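Local coordinates for Thiol:disulfide interchange protein DsbL (Escherichia coli, PDB 3C7M) that introduces disulfide bonds into periplasmic proteins by transferring its own disulfide, working with DsbI to form an essential disulfide in the arylsulfate sulfotransferase AssT, at residues D49-T54 and D187-L192. Numbering follows the deposited sequence. Where two conformers were deposited one is given.
With CD (cadmium ion), chain E.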
loop_
_atom_site.group_PDB
_atom_site.type_symbol
_atom_site.label_atom_id
_atom_site.label_comp_id
_atom_site.label_asym_id
_atom_site.label_seq_id
_atom_site.Cartn_x
_atom_site.Cartn_y
_atom_site.Cartn_z
ATOM N N ASP A 49 -3.541 -15.238 8.950
ATOM C CA ASP A 49 -3.841 -15.771 10.286
ATOM C C ASP A 49 -2.967 -15.168 11.385
ATOM O O ASP A 49 -3.323 -15.244 12.565
ATOM C CB ASP A 49 -3.681 -17.293 10.313
ATOM C CG ASP A 49 -2.279 -17.730 9.930
ATOM O OD1 ASP A 49 -1.882 -17.499 8.768
ATOM O OD2 ASP A 49 -1.562 -18.285 10.790
ATOM N N ILE A 50 -1.821 -14.594 11.006
ATOM C CA ILE A 50 -0.885 -14.030 11.984
ATOM C C ILE A 50 -0.710 -12.511 11.885
ATOM O O ILE A 50 -0.442 -11.857 12.898
ATOM C CB ILE A 50 0.505 -14.741 11.977
ATOM C CG1 ILE A 50 1.125 -14.796 10.573
ATOM C CG2 ILE A 50 0.382 -16.142 12.576
ATOM C CD1 ILE A 50 2.635 -14.948 10.564
ATOM N N VAL A 51 -0.847 -11.959 10.679
ATOM C CA VAL A 51 -0.648 -10.513 10.480
ATOM C C VAL A 51 -1.661 -9.921 9.499
ATOM O O VAL A 51 -1.961 -10.527 8.467
ATOM C CB VAL A 51 0.798 -10.173 10.003
ATOM C CG1 VAL A 51 1.851 -10.524 11.065
ATOM C CG2 VAL A 51 1.117 -10.866 8.700
ATOM N N ALA A 52 -2.177 -8.739 9.838
ATOM C CA ALA A 52 -3.168 -8.027 9.030
ATOM C C ALA A 52 -2.474 -7.228 7.925
ATOM O O ALA A 52 -1.583 -6.428 8.210
ATOM C CB ALA A 52 -3.991 -7.091 9.915
ATOM N N PHE A 53 -2.877 -7.445 6.676
ATOM C CA PHE A 53 -2.302 -6.714 5.553
ATOM C C PHE A 53 -2.703 -5.237 5.600
ATOM O O PHE A 53 -3.894 -4.907 5.657
ATOM C CB PHE A 53 -2.704 -7.336 4.219
ATOM C CG PHE A 53 -2.156 -6.602 3.040
ATOM C CD1 PHE A 53 -0.786 -6.559 2.815
ATOM C CD2 PHE A 53 -3.004 -5.894 2.193
ATOM C CE1 PHE A 53 -0.260 -5.857 1.739
ATOM C CE2 PHE A 53 -2.489 -5.188 1.106
ATOM C CZ PHE A 53 -1.114 -5.165 0.887
ATOM N N THR A 54 -1.696 -4.365 5.545
ATOM C CA THR A 54 -1.863 -2.952 5.861
ATOM C C THR A 54 -1.091 -2.049 4.881
ATOM O O THR A 54 0.065 -1.686 5.134
ATOM C CB THR A 54 -1.437 -2.690 7.327
ATOM O OG1 THR A 54 -2.125 -3.605 8.192
ATOM C CG2 THR A 54 -1.758 -1.264 7.757
ATOM N N ASP A 187 7.520 -17.621 4.416
ATOM C CA ASP A 187 8.375 -18.220 5.452
ATOM C C ASP A 187 9.057 -17.125 6.281
ATOM O O ASP A 187 9.041 -17.175 7.515
ATOM C CB ASP A 187 9.459 -19.125 4.841
ATOM C CG ASP A 187 8.917 -20.444 4.304
ATOM O OD1 ASP A 187 7.685 -20.646 4.245
ATOM O OD2 ASP A 187 9.758 -21.283 3.911
ATOM N N LEU A 188 9.641 -16.146 5.588
ATOM C CA LEU A 188 10.350 -15.046 6.244
ATOM C C LEU A 188 9.418 -14.242 7.141
ATOM O O LEU A 188 9.759 -13.952 8.290
ATOM C CB LEU A 188 11.020 -14.135 5.214
ATOM C CG LEU A 188 11.664 -12.839 5.720
ATOM C CD1 LEU A 188 12.732 -13.098 6.783
ATOM C CD2 LEU A 188 12.253 -12.086 4.551
ATOM N N ILE A 189 8.241 -13.892 6.621
ATOM C CA ILE A 189 7.269 -13.121 7.398
ATOM C C ILE A 189 6.884 -13.838 8.694
ATOM O O ILE A 189 6.761 -13.207 9.747
ATOM C CB ILE A 189 6.011 -12.755 6.566
ATOM C CG1 ILE A 189 6.355 -11.701 5.514
ATOM C CG2 ILE A 189 4.884 -12.243 7.471
ATOM C CD1 ILE A 189 5.332 -11.622 4.400
ATOM N N ARG A 190 6.686 -15.151 8.606
ATOM C CA ARG A 190 6.360 -15.953 9.784
ATOM C C ARG A 190 7.467 -15.937 10.815
ATOM O O ARG A 190 7.194 -15.821 12.011
ATOM C CB ARG A 190 6.027 -17.388 9.390
ATOM C CG ARG A 190 4.760 -17.448 8.617
ATOM C CD ARG A 190 4.101 -18.783 8.691
ATOM N NE ARG A 190 2.759 -18.645 8.155
ATOM C CZ ARG A 190 1.670 -18.483 8.894
ATOM N NH1 ARG A 190 1.749 -18.480 10.223
ATOM N NH2 ARG A 190 0.498 -18.344 8.297
ATOM N N GLU A 191 8.707 -16.047 10.345
ATOM C CA GLU A 191 9.883 -15.996 11.231
ATOM C C GLU A 191 9.940 -14.641 11.942
ATOM O O GLU A 191 10.114 -14.576 13.162
ATOM C CB GLU A 191 11.182 -16.246 10.463
ATOM C CG GLU A 191 12.438 -15.983 11.315
ATOM C CD GLU A 191 13.696 -16.664 10.802
ATOM O OE1 GLU A 191 13.652 -17.312 9.736
ATOM O OE2 GLU A 191 14.738 -16.551 11.484
ATOM N N LEU A 192 9.749 -13.570 11.178
ATOM C CA LEU A 192 9.796 -12.218 11.732
ATOM C C LEU A 192 8.677 -11.955 12.725
ATOM O O LEU A 192 8.886 -11.275 13.738
ATOM C CB LEU A 192 9.775 -11.171 10.609
ATOM C CG LEU A 192 11.012 -11.168 9.703
ATOM C CD1 LEU A 192 10.865 -10.171 8.558
ATOM C CD2 LEU A 192 12.288 -10.902 10.515
HETATM CD CD CD E . 8.241 -22.789 3.059
#
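Asp49 meets the edge of the Arg190 guanidinium, the two groups nearly coplanar (22° between planes), with the isoleucine that follows the aspartate lying over a guanidinium face. The salt bridge is lopsided: Arg190 NH2 donates to Asp49 OD1 at 2.6 Å, on the oxygen's syn lone pair and close to the guanidinium plane, whereas the bonds from NH2 and NH1 to OD2 are longer and weak. In the conformer described, Arg190 NH2 is shared between this carboxylate and the backbone oxygen of Lys46, at the end of helix 40-46. Extended from CG to NE, the arginine chain carries its charged end past Ile50, whose CD1 lies 3.6 Å from the guanidinium plane, nearer its border than its middle, and 3.8 Å from Arg190 CG. With chi1 at 53°, Ile50 CG1 turns between its own backbone N and carbonyl carbon and brings CD1 over the arginine. Deeper in, Val51 CG2 touches Ile189 CG2 at 4.2 Å, and both side chains rest on Leu21. The contact thus joins C-terminal helix 182-193 to the loop between helix 40-46 and edge strand 52-57 of the thioredoxin-fold sheet; Ile189 further packs on Val43 of helix 40-46 and Ile174 of strand 172-174.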